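PDB 3A72: Exo-arabinanase, which hydrolyses alpha-1,5-linked L-arabinan as an exo-acting glycoside hydrolase, probably cutting arabinobiose units from the chain ends. Local coordinates for residues Val9-Pro14 against Pro53-Lys58; Asn28-Asn33 against Val320-Gly325; Ile162-Asp167 against Tyr218-Glu223; Gly280-Ser285 against Gly301-Ile306. All coordinates share one frame; numbering follows the deposited sequence.

Contact 1 of 4, residues Val9-Pro14 against Pro53-Lys58; sequences VTIFSP and PIYRSK
Aliphatic-on-aromatic packing joins Ile11 to Tyr55: the CG2 branch of Ile11 lies 3.9 Å from CD2 of the tyrosine ring, and the two side chains run past each other in opposite directions. With CG1 of Ile11 beside the backbone N (chi1 -58°), CG2 is left anti to that N and faces the ring. The backbone also reaches this ring, Ile11 O approaching Tyr55 CE2 obliquely at 3.5 Å. Strand 6-10 is the outermost strand of the last propeller blade, pairing with strand 344-350, and a classic beta bulge places Ile11 and Phe12 together opposite Val344. Strand 52-57 belongs to the first blade, so these residues touch across the seam where the two ends of the propeller ring meet. The aromatic pairing here is oblique: the Phe12 and Tyr55 rings have centroids 5.8 Å apart and planes inclined at 58°. Tyr55 OH comes within 3.4 Å of Phe12 CD1, and Trp40 meets both rings.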
loop_
_atom_site.group_PDB
_atom_site.type_symbol
_atom_site.label_atom_id
_atom_site.label_comp_id
_atom_site.label_asym_id
_atom_site.label_seq_id
_atom_site.Cartn_x
_atom_site.Cartn_y
_atom_site.Cartn_z
ATOM N N VAL A 9 11.783 -7.602 -14.103
ATOM C CA VAL A 9 10.872 -7.826 -15.229
ATOM C C VAL A 9 10.045 -6.582 -15.444
ATOM O O VAL A 9 9.470 -6.052 -14.500
ATOM C CB VAL A 9 9.986 -9.025 -15.000
ATOM C CG1 VAL A 9 8.992 -9.205 -16.106
ATOM C CG2 VAL A 9 10.813 -10.293 -14.800
ATOM N N THR A 10 9.938 -6.114 -16.686
ATOM C CA THR A 10 9.089 -4.971 -16.985
ATOM C C THR A 10 7.618 -5.351 -17.070
ATOM O O THR A 10 7.227 -6.211 -17.867
ATOM C CB THR A 10 9.433 -4.377 -18.330
ATOM O OG1 THR A 10 10.767 -4.108 -18.386
ATOM C CG2 THR A 10 8.720 -3.056 -18.551
ATOM N N ILE A 11 6.811 -4.732 -16.252
ATOM C CA ILE A 11 5.375 -4.857 -16.367
ATOM C C ILE A 11 4.829 -3.832 -17.351
ATOM O O ILE A 11 4.013 -4.146 -18.216
ATOM C CB ILE A 11 4.671 -4.680 -14.982
ATOM C CG1 ILE A 11 5.195 -5.716 -13.978
ATOM C CG2 ILE A 11 3.164 -4.731 -15.168
ATOM C CD1 ILE A 11 4.515 -5.699 -12.634
ATOM N N PHE A 12 5.287 -2.573 -17.208
ATOM C CA PHE A 12 4.844 -1.484 -18.065
ATOM C C PHE A 12 5.916 -0.416 -18.157
ATOM O O PHE A 12 6.408 0.074 -17.110
ATOM C CB PHE A 12 3.567 -0.846 -17.499
ATOM C CG PHE A 12 3.042 0.353 -18.248
ATOM C CD1 PHE A 12 2.649 0.267 -19.552
ATOM C CD2 PHE A 12 2.941 1.575 -17.618
ATOM C CE1 PHE A 12 2.117 1.335 -20.225
ATOM C CE2 PHE A 12 2.414 2.666 -18.270
ATOM C CZ PHE A 12 2.001 2.552 -19.572
ATOM N N SER A 13 6.292 -0.042 -19.365
ATOM C CA SER A 13 7.177 1.071 -19.624
ATOM C C SER A 13 6.367 2.187 -20.240
ATOM O O SER A 13 5.829 2.001 -21.355
ATOM C CB SER A 13 8.337 0.686 -20.566
ATOM O OG SER A 13 9.371 1.703 -20.598
ATOM N N PRO A 14 6.179 3.299 -19.564
ATOM C CA PRO A 14 5.222 4.297 -20.016
ATOM C C PRO A 14 5.731 5.062 -21.245
ATOM O O PRO A 14 6.944 5.270 -21.413
ATOM C CB PRO A 14 5.096 5.236 -18.857
ATOM C CG PRO A 14 6.419 5.170 -18.148
ATOM C CD PRO A 14 6.787 3.696 -18.263
ATOM N N PRO A 53 -4.798 1.172 -14.479
ATOM C CA PRO A 53 -4.689 -0.011 -15.338
ATOM C C PRO A 53 -4.557 -1.254 -14.474
ATOM O O PRO A 53 -3.980 -1.199 -13.418
ATOM C CB PRO A 53 -3.418 0.227 -16.133
ATOM C CG PRO A 53 -2.596 1.107 -15.261
ATOM C CD PRO A 53 -3.556 1.964 -14.467
ATOM N N ILE A 54 -5.068 -2.376 -15.009
ATOM C CA ILE A 54 -4.962 -3.667 -14.313
ATOM C C ILE A 54 -4.221 -4.603 -15.230
ATOM O O ILE A 54 -4.742 -4.955 -16.308
ATOM C CB ILE A 54 -6.333 -4.208 -13.936
ATOM C CG1 ILE A 54 -7.175 -3.251 -13.122
ATOM C CG2 ILE A 54 -6.193 -5.552 -13.222
ATOM C CD1 ILE A 54 -6.631 -2.904 -11.770
ATOM N N TYR A 55 -3.007 -5.000 -14.847
ATOM C CA TYR A 55 -2.173 -5.919 -15.613
ATOM C C TYR A 55 -2.118 -7.234 -14.874
ATOM O O TYR A 55 -2.004 -7.285 -13.658
ATOM C CB TYR A 55 -0.771 -5.364 -15.817
ATOM C CG TYR A 55 -0.617 -4.391 -16.983
ATOM C CD1 TYR A 55 -1.430 -3.286 -17.124
ATOM C CD2 TYR A 55 0.405 -4.558 -17.895
ATOM C CE1 TYR A 55 -1.260 -2.416 -18.147
ATOM C CE2 TYR A 55 0.589 -3.670 -18.944
ATOM C CZ TYR A 55 -0.245 -2.593 -19.082
ATOM O OH TYR A 55 -0.053 -1.751 -20.132
ATOM N N ARG A 56 -2.157 -8.344 -15.622
ATOM C CA ARG A 56 -2.155 -9.690 -15.063
ATOM C C ARG A 56 -0.957 -10.486 -15.534
ATOM O O ARG A 56 -0.536 -10.364 -16.688
ATOM C CB ARG A 56 -3.409 -10.446 -15.519
ATOM C CG ARG A 56 -3.498 -11.873 -15.001
ATOM C CD ARG A 56 -4.879 -12.440 -15.173
ATOM N NE ARG A 56 -5.236 -12.619 -16.572
ATOM C CZ ARG A 56 -6.449 -12.809 -17.035
ATOM N NH1 ARG A 56 -7.468 -12.778 -16.211
ATOM N NH2 ARG A 56 -6.589 -13.018 -18.366
ATOM N N SER A 57 -0.440 -11.325 -14.651
ATOM C CA SER A 57 0.518 -12.372 -14.994
ATOM C C SER A 57 -0.032 -13.706 -14.583
ATOM O O SER A 57 -0.438 -13.886 -13.418
ATOM C CB SER A 57 1.881 -12.133 -14.324
ATOM O OG SER A 57 2.749 -13.235 -14.612
ATOM N N LYS A 58 -0.017 -14.667 -15.501
ATOM C CA LYS A 58 -0.434 -16.054 -15.274
ATOM C C LYS A 58 0.733 -17.013 -15.262
ATOM O O LYS A 58 0.542 -18.230 -15.218
ATOM C CB LYS A 58 -1.491 -16.491 -16.306
ATOM C CG LYS A 58 -2.796 -15.730 -16.138
ATOM C CD LYS A 58 -3.855 -16.137 -17.117
ATOM C CE LYS A 58 -4.241 -17.544 -16.930
ATOM N NZ LYS A 58 -4.764 -17.990 -15.659
#

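Contact 2 of 4, residues Asn28-Asn33 against Val320-Gly325; sequences NEQLPN and VLSEDG
Gln30 reaches across to the turn at Leu321-Glu323, and its terminal amide carries the close-fitting part of the contact. With CG anti to the backbone N (chi1 -178°) and the chain extended beyond it, the amide is held well out from strand 23-30. Gln30 OE1 accepts a hydrogen bond from Ser322 N (2.8 Å), which lies in the carbonyl plane on a lone pair. On the other side of the amide, Gln30 NE2 donates to Glu323 OE1 at 2.9 Å, close to the amide plane and onto the syn lone pair of the carboxylate; the bond is fairly straight, 161° at the hydrogen. NE2 also bonds to Gly34 O, so three partners fix the rotation of the amide. Leu321 packs against it, CD2 lying 3.9 Å from Gln30 CD. Toward solvent the fit relaxes. There a water bridges the segments, donating to Leu31 O (3.0 Å) and hydrogen-bonded to Ser322 OG (2.6 Å), while Ser322 OG lies 3.3 Å from Gln30 OE1, at best a weak interaction. One residue back along the strand, Glu29 forms a salt bridge with Arg319, which is also hydrogen-bonded to Asn28. Such links between the innermost strand of the first blade and the chain leaving that of the last make a polar interface between these two blades of a six-bladed beta-propeller.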
loop_
_atom_site.group_PDB
_atom_site.type_symbol
_atom_site.label_atom_id
_atom_site.label_comp_id
_atom_site.label_asym_id
_atom_site.label_seq_id
_atom_site.Cartn_x
_atom_site.Cartn_y
_atom_site.Cartn_z
ATOM N N ASN A 28 -0.374 -4.506 -5.863
ATOM C CA ASN A 28 -0.622 -5.764 -6.524
ATOM C C ASN A 28 -1.525 -6.633 -5.647
ATOM O O ASN A 28 -1.780 -6.337 -4.472
ATOM C CB ASN A 28 0.700 -6.427 -6.916
ATOM C CG ASN A 28 1.565 -6.604 -5.719
ATOM O OD1 ASN A 28 1.233 -7.257 -4.730
ATOM N ND2 ASN A 28 2.724 -6.044 -5.675
ATOM N N GLU A 29 -1.988 -7.713 -6.228
ATOM C CA GLU A 29 -2.753 -8.727 -5.507
ATOM C C GLU A 29 -2.467 -10.080 -6.143
ATOM O O GLU A 29 -2.188 -10.151 -7.331
ATOM C CB GLU A 29 -4.253 -8.416 -5.493
ATOM C CG GLU A 29 -5.179 -9.339 -4.736
ATOM C CD GLU A 29 -4.831 -9.465 -3.274
ATOM O OE1 GLU A 29 -5.563 -9.076 -2.312
ATOM O OE2 GLU A 29 -3.787 -10.111 -3.051
ATOM N N GLN A 30 -2.572 -11.139 -5.362
ATOM C CA GLN A 30 -2.553 -12.502 -5.870
ATOM C C GLN A 30 -3.959 -13.073 -5.617
ATOM O O GLN A 30 -4.448 -13.071 -4.500
ATOM C CB GLN A 30 -1.488 -13.372 -5.202
ATOM C CG GLN A 30 -1.503 -14.748 -5.822
ATOM C CD GLN A 30 -0.434 -15.655 -5.277
ATOM O OE1 GLN A 30 -0.134 -15.696 -4.073
ATOM N NE2 GLN A 30 0.203 -16.425 -6.167
ATOM N N LEU A 31 -4.582 -13.538 -6.683
ATOM C CA LEU A 31 -5.904 -14.132 -6.596
ATOM C C LEU A 31 -5.767 -15.561 -6.079
ATOM O O LEU A 31 -4.682 -16.167 -6.128
ATOM C CB LEU A 31 -6.576 -14.100 -7.957
ATOM C CG LEU A 31 -6.688 -12.737 -8.598
ATOM C CD1 LEU A 31 -7.590 -12.864 -9.821
ATOM C CD2 LEU A 31 -7.222 -11.670 -7.649
ATOM N N PRO A 32 -6.823 -16.158 -5.548
ATOM C CA PRO A 32 -6.705 -17.539 -4.991
ATOM C C PRO A 32 -6.140 -18.566 -5.976
ATOM O O PRO A 32 -5.400 -19.449 -5.487
ATOM C CB PRO A 32 -8.151 -17.869 -4.584
ATOM C CG PRO A 32 -8.641 -16.497 -4.123
ATOM C CD PRO A 32 -8.113 -15.549 -5.186
ATOM N N ASN A 33 -6.384 -18.405 -7.291
ATOM C CA ASN A 33 -5.822 -19.356 -8.262
ATOM C C ASN A 33 -4.356 -19.154 -8.533
ATOM O O ASN A 33 -3.764 -19.936 -9.289
ATOM C CB ASN A 33 -6.588 -19.311 -9.582
ATOM C CG ASN A 33 -6.368 -18.109 -10.415
ATOM O OD1 ASN A 33 -5.698 -17.155 -9.979
ATOM N ND2 ASN A 33 -6.843 -18.164 -11.664
ATOM N N VAL A 320 4.068 -11.841 -0.472
ATOM C CA VAL A 320 4.454 -13.237 -0.306
ATOM C C VAL A 320 3.447 -14.062 -1.115
ATOM O O VAL A 320 2.234 -14.085 -0.770
ATOM C CB VAL A 320 4.463 -13.650 1.159
ATOM C CG1 VAL A 320 4.747 -15.156 1.291
ATOM C CG2 VAL A 320 5.520 -12.841 1.934
ATOM N N LEU A 321 3.901 -14.685 -2.177
ATOM C CA LEU A 321 3.005 -15.530 -2.952
ATOM C C LEU A 321 2.655 -16.778 -2.172
ATOM O O LEU A 321 3.394 -17.232 -1.304
ATOM C CB LEU A 321 3.668 -15.885 -4.282
ATOM C CG LEU A 321 4.042 -14.685 -5.164
ATOM C CD1 LEU A 321 4.590 -15.223 -6.478
ATOM C CD2 LEU A 321 2.906 -13.729 -5.373
ATOM N N SER A 322 1.484 -17.354 -2.467
ATOM C CA SER A 322 1.004 -18.497 -1.719
ATOM C C SER A 322 1.756 -19.790 -2.023
ATOM O O SER A 322 1.804 -20.704 -1.169
ATOM C CB SER A 322 -0.472 -18.694 -1.991
ATOM O OG SER A 322 -0.744 -18.859 -3.341
ATOM N N GLU A 323 2.328 -19.874 -3.185
ATOM C CA GLU A 323 2.886 -21.132 -3.679
ATOM C C GLU A 323 3.914 -21.696 -2.733
ATOM O O GLU A 323 4.723 -20.988 -2.132
ATOM C CB GLU A 323 3.462 -20.991 -5.056
ATOM C CG GLU A 323 2.426 -20.899 -6.162
ATOM C CD GLU A 323 1.720 -19.626 -6.348
ATOM O OE1 GLU A 323 2.041 -18.597 -5.736
ATOM O OE2 GLU A 323 0.673 -19.685 -7.138
ATOM N N ASP A 324 3.900 -23.017 -2.626
ATOM C CA ASP A 324 4.900 -23.718 -1.810
ATOM C C ASP A 324 4.837 -23.201 -0.373
ATOM O O ASP A 324 5.838 -23.227 0.331
ATOM C CB ASP A 324 6.290 -23.628 -2.406
ATOM C CG ASP A 324 6.421 -24.264 -3.737
ATOM O OD1 ASP A 324 5.588 -25.031 -4.203
ATOM O OD2 ASP A 324 7.472 -23.965 -4.374
ATOM N N GLY A 325 3.679 -22.767 0.110
ATOM C CA GLY A 325 3.545 -22.323 1.487
ATOM C C GLY A 325 4.251 -21.025 1.799
ATOM O O GLY A 325 4.759 -20.845 2.922
HETATM O O HOH W 1 -2.918 -17.900 -4.456
#

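Contact 3 of 4, residues Ile162-Asp167 against Tyr218-Glu223; sequences ICYYSD and YFYVYE. With AHR (alpha-L-arabinofuranose), chain B.
The rings of Tyr164 and Tyr220 form an offset edge-to-face stack, the edge of Tyr220 directed toward one face of Tyr164 with the planes at 72° and the centroids 5.8 Å apart. The opposite face of Tyr164 is taken by its own strand: Ile162 CG2 sits 3.6 Å above the plane, displaced toward the rim. Tyr164 CD1 lies near the plane of the Tyr220 ring, at its edge, 3.9 Å from Tyr220 CE1. Different first torsions (chi1 -55° in Tyr164, 176° in Tyr220) bring the two side chains together obliquely between the sheets. Both tyrosines are buried, and the hydroxyl of Tyr164 is hydrogen-bonded to Pro245 O. The strands 160-167 and 218-225 are each second in a four-stranded propeller blade, and this aromatic pair packs one blade on the next. Farther along, the same strands reach the glycan pocket with Ser166 and Glu223. Ser166 OG is hydrogen-bonded to Glu151 OE1 and Met207 N, and Glu151 OE1 and Gln176 NE2 in turn bond the sugar. Glu223 OE1 is held by Ser267 N, leaving OE2 to accept a hydrogen bond of 2.6 Å from AHR O1. Because O1 is on the anomeric carbon, this bond is consistent with Glu223 lying near the site of glycosidic cleavage.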
loop_
_atom_site.group_PDB
_atom_site.type_symbol
_atom_site.label_atom_id
_atom_site.label_comp_id
_atom_site.label_asym_id
_atom_site.label_seq_id
_atom_site.Cartn_x
_atom_site.Cartn_y
_atom_site.Cartn_z
ATOM N N ILE A 162 -11.981 -3.128 6.827
ATOM C CA ILE A 162 -11.355 -1.963 7.385
ATOM C C ILE A 162 -10.570 -1.257 6.281
ATOM O O ILE A 162 -9.809 -1.899 5.542
ATOM C CB ILE A 162 -10.407 -2.316 8.546
ATOM C CG1 ILE A 162 -11.107 -3.157 9.625
ATOM C CG2 ILE A 162 -9.773 -1.103 9.151
ATOM C CD1 ILE A 162 -10.110 -3.882 10.544
ATOM N N CYS A 163 -10.732 0.066 6.182
ATOM C CA CYS A 163 -9.886 0.884 5.322
ATOM C C CYS A 163 -9.084 1.841 6.218
ATOM O O CYS A 163 -9.650 2.709 6.859
ATOM C CB CYS A 163 -10.697 1.694 4.328
ATOM S SG CYS A 163 -9.633 2.634 3.194
ATOM N N TYR A 164 -7.785 1.585 6.271
ATOM C CA TYR A 164 -6.821 2.495 6.921
ATOM C C TYR A 164 -6.386 3.521 5.904
ATOM O O TYR A 164 -6.173 3.184 4.736
ATOM C CB TYR A 164 -5.609 1.727 7.402
ATOM C CG TYR A 164 -5.853 0.546 8.329
ATOM C CD1 TYR A 164 -5.936 0.690 9.699
ATOM C CD2 TYR A 164 -5.979 -0.752 7.781
ATOM C CE1 TYR A 164 -6.150 -0.409 10.515
ATOM C CE2 TYR A 164 -6.170 -1.840 8.589
ATOM C CZ TYR A 164 -6.263 -1.679 9.968
ATOM O OH TYR A 164 -6.437 -2.800 10.733
ATOM N N TYR A 165 -6.170 4.770 6.328
ATOM C CA TYR A 165 -5.706 5.811 5.388
ATOM C C TYR A 165 -5.109 6.939 6.187
ATOM O O TYR A 165 -5.203 7.021 7.411
ATOM C CB TYR A 165 -6.812 6.252 4.430
ATOM C CG TYR A 165 -8.064 6.821 5.063
ATOM C CD1 TYR A 165 -8.203 8.192 5.226
ATOM C CD2 TYR A 165 -9.118 6.018 5.487
ATOM C CE1 TYR A 165 -9.346 8.716 5.793
ATOM C CE2 TYR A 165 -10.253 6.537 6.028
ATOM C CZ TYR A 165 -10.370 7.880 6.188
ATOM O OH TYR A 165 -11.508 8.402 6.775
ATOM N N SER A 166 -4.406 7.833 5.459
ATOM C CA SER A 166 -3.826 9.028 6.015
ATOM C C SER A 166 -4.809 10.196 5.899
ATOM O O SER A 166 -5.489 10.299 4.867
ATOM C CB SER A 166 -2.528 9.386 5.319
ATOM O OG SER A 166 -1.637 8.287 5.272
ATOM N N ASP A 167 -4.866 11.053 6.912
ATOM C CA ASP A 167 -5.924 12.041 7.013
ATOM C C ASP A 167 -5.361 13.377 7.423
ATOM O O ASP A 167 -4.719 13.466 8.488
ATOM C CB ASP A 167 -6.949 11.559 8.028
ATOM C CG ASP A 167 -8.236 12.311 8.075
ATOM O OD1 ASP A 167 -8.407 13.263 7.263
ATOM O OD2 ASP A 167 -9.115 11.946 8.886
ATOM N N TYR A 218 -1.329 -8.011 14.838
ATOM C CA TYR A 218 -1.230 -7.263 13.592
ATOM C C TYR A 218 -0.063 -6.321 13.711
ATOM O O TYR A 218 0.105 -5.616 14.720
ATOM C CB TYR A 218 -2.510 -6.478 13.292
ATOM C CG TYR A 218 -3.704 -7.362 13.026
ATOM C CD1 TYR A 218 -4.130 -7.626 11.722
ATOM C CD2 TYR A 218 -4.414 -7.957 14.079
ATOM C CE1 TYR A 218 -5.235 -8.430 11.482
ATOM C CE2 TYR A 218 -5.506 -8.762 13.820
ATOM C CZ TYR A 218 -5.925 -9.013 12.550
ATOM O OH TYR A 218 -7.010 -9.812 12.318
ATOM N N PHE A 219 0.759 -6.308 12.652
ATOM C CA PHE A 219 1.925 -5.432 12.480
ATOM C C PHE A 219 1.518 -4.265 11.590
ATOM O O PHE A 219 1.250 -4.459 10.405
ATOM C CB PHE A 219 3.062 -6.250 11.887
ATOM C CG PHE A 219 4.343 -5.544 11.631
ATOM C CD1 PHE A 219 5.319 -5.504 12.637
ATOM C CD2 PHE A 219 4.632 -4.906 10.439
ATOM C CE1 PHE A 219 6.501 -4.839 12.422
ATOM C CE2 PHE A 219 5.833 -4.258 10.223
ATOM C CZ PHE A 219 6.776 -4.226 11.220
ATOM N N TYR A 220 1.409 -3.105 12.193
ATOM C CA TYR A 220 0.969 -1.854 11.556
ATOM C C TYR A 220 2.188 -0.992 11.363
ATOM O O TYR A 220 2.748 -0.525 12.382
ATOM C CB TYR A 220 -0.099 -1.230 12.447
ATOM C CG TYR A 220 -0.656 0.114 12.059
ATOM C CD1 TYR A 220 -1.951 0.229 11.533
ATOM C CD2 TYR A 220 0.048 1.282 12.231
ATOM C CE1 TYR A 220 -2.466 1.470 11.181
ATOM C CE2 TYR A 220 -0.457 2.510 11.895
ATOM C CZ TYR A 220 -1.714 2.610 11.376
ATOM O OH TYR A 220 -2.174 3.867 11.090
ATOM N N VAL A 221 2.635 -0.758 10.150
ATOM C CA VAL A 221 3.847 -0.013 9.862
ATOM C C VAL A 221 3.457 1.290 9.158
ATOM O O VAL A 221 2.473 1.387 8.431
ATOM C CB VAL A 221 4.836 -0.862 9.045
ATOM C CG1 VAL A 221 4.391 -1.091 7.604
ATOM C CG2 VAL A 221 6.266 -0.302 9.092
ATOM N N TYR A 222 4.298 2.311 9.400
ATOM C CA TYR A 222 4.056 3.640 8.851
ATOM C C TYR A 222 5.364 4.407 8.806
ATOM O O TYR A 222 6.355 4.043 9.441
ATOM C CB TYR A 222 3.052 4.375 9.699
ATOM C CG TYR A 222 3.307 4.577 11.180
ATOM C CD1 TYR A 222 3.729 5.786 11.693
ATOM C CD2 TYR A 222 3.065 3.539 12.067
ATOM C CE1 TYR A 222 3.930 5.971 13.058
ATOM C CE2 TYR A 222 3.215 3.727 13.437
ATOM C CZ TYR A 222 3.647 4.928 13.926
ATOM O OH TYR A 222 3.762 5.071 15.299
ATOM N N GLU A 223 5.368 5.496 7.999
ATOM C CA GLU A 223 6.437 6.484 8.098
ATOM C C GLU A 223 6.038 7.487 9.153
ATOM O O GLU A 223 4.882 7.941 9.205
ATOM C CB GLU A 223 6.740 7.167 6.750
ATOM C CG GLU A 223 5.575 8.004 6.208
ATOM C CD GLU A 223 5.860 8.720 4.907
ATOM O OE1 GLU A 223 6.812 8.323 4.153
ATOM O OE2 GLU A 223 5.101 9.691 4.637
HETATM O O5 AHR B . 1.977 12.891 -1.288
HETATM C C5 AHR B . 1.094 12.493 -0.189
HETATM C C4 AHR B . 1.925 12.361 1.056
HETATM O O4 AHR B . 2.782 11.222 0.902
HETATM C C3 AHR B . 1.087 12.086 2.299
HETATM O O3 AHR B . 0.697 13.332 2.905
HETATM C C2 AHR B . 2.072 11.281 3.182
HETATM O O2 AHR B . 1.426 10.314 4.007
HETATM C C1 AHR B . 3.050 10.656 2.189
HETATM O O1 AHR B . 4.415 11.059 2.499
#

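Contact 4 of 4, residues Gly280-Ser285 against Gly301-Ile306; sequences GTIIVS and GEWTEI
Trp303 packs the far end of its indole on Ile282 and Val284, two residues apart on strand 281-285 of one four-stranded propeller blade. Trp303 lies on the side of the blade formed by its outermost strand, 304-306, and its side chain reaches past strand 292-295 to the second strand. Ile282 CG2 meets the indole at its edge, near the ring plane, 3.6 Å from Trp303 CH2. Val284 CG2 approaches obliquely, 3.6 Å from Trp303 CZ3, the valine side chain crossing the indole at about a right angle. The backbone also closes in, Ile282 O lying 3.7 Å from Trp303 CZ3. With CG1 of Val284 anti to the backbone N (chi1 163°), CG2 is the branch turned toward the tryptophan. Farther out, Asn295 and Leu256 pack on Trp303, while Phe219 of the preceding blade touches Ile282 and Val284. At the other end of the indole, Trp303 NE1 is hydrogen-bonded to Tyr239 OH.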
loop_
_atom_site.group_PDB
_atom_site.type_symbol
_atom_site.label_atom_id
_atom_site.label_comp_id
_atom_site.label_asym_id
_atom_site.label_seq_id
_atom_site.Cartn_x
_atom_site.Cartn_y
_atom_site.Cartn_z
ATOM N N GLY A 280 8.064 -17.640 11.271
ATOM C CA GLY A 280 8.156 -17.037 9.965
ATOM C C GLY A 280 9.010 -15.786 10.012
ATOM O O GLY A 280 9.778 -15.553 10.908
ATOM N N THR A 281 8.825 -14.960 8.977
ATOM C CA THR A 281 9.616 -13.768 8.762
ATOM C C THR A 281 8.709 -12.622 8.332
ATOM O O THR A 281 7.990 -12.752 7.351
ATOM C CB THR A 281 10.705 -14.017 7.705
ATOM O OG1 THR A 281 11.470 -15.194 8.056
ATOM C CG2 THR A 281 11.685 -12.880 7.631
ATOM N N ILE A 282 8.836 -11.502 9.022
ATOM C CA ILE A 282 8.262 -10.233 8.553
ATOM C C ILE A 282 9.286 -9.612 7.626
ATOM O O ILE A 282 10.488 -9.572 7.955
ATOM C CB ILE A 282 7.918 -9.269 9.709
ATOM C CG1 ILE A 282 7.092 -9.919 10.802
ATOM C CG2 ILE A 282 7.216 -8.018 9.150
ATOM C CD1 ILE A 282 6.956 -9.066 12.047
ATOM N N ILE A 283 8.840 -9.108 6.481
ATOM C CA ILE A 283 9.717 -8.492 5.471
ATOM C C ILE A 283 9.185 -7.097 5.217
ATOM O O ILE A 283 7.977 -6.922 4.942
ATOM C CB ILE A 283 9.769 -9.337 4.215
ATOM C CG1 ILE A 283 10.114 -10.787 4.523
ATOM C CG2 ILE A 283 10.778 -8.708 3.216
ATOM C CD1 ILE A 283 10.064 -11.683 3.300
ATOM N N VAL A 284 10.055 -6.098 5.329
ATOM C CA VAL A 284 9.721 -4.704 5.184
ATOM C C VAL A 284 10.587 -4.054 4.112
ATOM O O VAL A 284 11.814 -4.301 4.006
ATOM C CB VAL A 284 9.888 -3.963 6.535
ATOM C CG1 VAL A 284 9.963 -2.423 6.387
ATOM C CG2 VAL A 284 8.754 -4.344 7.460
ATOM N N SER A 285 9.951 -3.197 3.312
ATOM C CA SER A 285 10.610 -2.289 2.392
ATOM C C SER A 285 10.336 -0.852 2.841
ATOM O O SER A 285 9.293 -0.553 3.434
ATOM C CB SER A 285 10.050 -2.497 0.979
ATOM O OG SER A 285 10.621 -1.636 0.024
ATOM N N GLY A 301 13.495 -7.301 18.883
ATOM C CA GLY A 301 14.901 -7.076 18.599
ATOM C C GLY A 301 15.142 -6.108 17.466
ATOM O O GLY A 301 14.457 -5.108 17.321
ATOM N N GLU A 302 16.170 -6.410 16.689
ATOM C CA GLU A 302 16.601 -5.626 15.553
ATOM C C GLU A 302 16.321 -6.398 14.271
ATOM O O GLU A 302 16.197 -7.629 14.241
ATOM C CB GLU A 302 18.069 -5.281 15.642
ATOM C CG GLU A 302 18.351 -4.384 16.847
ATOM C CD GLU A 302 19.754 -4.032 17.087
ATOM O OE1 GLU A 302 20.623 -4.660 16.422
ATOM O OE2 GLU A 302 20.041 -3.198 18.040
ATOM N N TRP A 303 16.250 -5.663 13.176
ATOM C CA TRP A 303 15.966 -6.166 11.862
ATOM C C TRP A 303 17.244 -6.393 11.091
ATOM O O TRP A 303 18.225 -5.659 11.243
ATOM C CB TRP A 303 15.079 -5.126 11.103
ATOM C CG TRP A 303 13.729 -5.030 11.741
ATOM C CD1 TRP A 303 13.456 -4.542 13.006
ATOM C CD2 TRP A 303 12.475 -5.436 11.172
ATOM N NE1 TRP A 303 12.082 -4.652 13.255
ATOM C CE2 TRP A 303 11.482 -5.190 12.134
ATOM C CE3 TRP A 303 12.115 -5.984 9.919
ATOM C CZ2 TRP A 303 10.143 -5.487 11.910
ATOM C CZ3 TRP A 303 10.784 -6.276 9.696
ATOM C CH2 TRP A 303 9.825 -6.022 10.680
ATOM N N THR A 304 17.242 -7.430 10.251
ATOM C CA THR A 304 18.389 -7.767 9.428
ATOM C C THR A 304 18.198 -7.207 8.034
ATOM O O THR A 304 17.198 -7.501 7.359
ATOM C CB THR A 304 18.589 -9.264 9.333
ATOM O OG1 THR A 304 18.778 -9.793 10.666
ATOM C CG2 THR A 304 19.846 -9.625 8.515
ATOM N N GLU A 305 19.158 -6.403 7.578
ATOM C CA GLU A 305 19.161 -5.865 6.213
ATOM C C GLU A 305 19.715 -6.930 5.274
ATOM O O GLU A 305 20.804 -7.475 5.515
ATOM C CB GLU A 305 20.019 -4.623 6.174
ATOM C CG GLU A 305 19.920 -3.856 4.874
ATOM C CD GLU A 305 20.510 -2.450 4.893
ATOM O OE1 GLU A 305 21.333 -2.204 5.811
ATOM O OE2 GLU A 305 20.192 -1.645 4.023
ATOM N N ILE A 306 18.982 -7.197 4.187
ATOM C CA ILE A 306 19.402 -8.183 3.197
ATOM C C ILE A 306 19.393 -7.567 1.831
ATOM O O ILE A 306 18.631 -6.602 1.549
ATOM C CB ILE A 306 18.492 -9.449 3.214
ATOM C CG1 ILE A 306 17.076 -9.206 2.741
ATOM C CG2 ILE A 306 18.534 -10.129 4.571
ATOM C CD1 ILE A 306 16.255 -10.448 2.512
#

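How the contacts relate
All four contacts belong to one six-bladed propeller of antiparallel four-stranded sheets. Contacts 1 and 2, with centres 17 Å apart, both join the first blade to the last; their segments alternate along the chain, contact 1 involving the outer strand 6-10 and contact 2 the inner strand 23-30. Both lie at the junction where the N-terminal strand 6-10, by completing the last blade, closes the ring. Contacts 3 and 4 follow in series inside the long loop closed by contact 2. Contact 3 links neighbouring blades whose strands run on to the sugar, whereas contact 4 lies within a single blade. Their centres are 19 Å apart, yet they touch: Phe219 CZ packs 3.6 Å from Trp303 CH2, joining the apolar packing of one blade to the next.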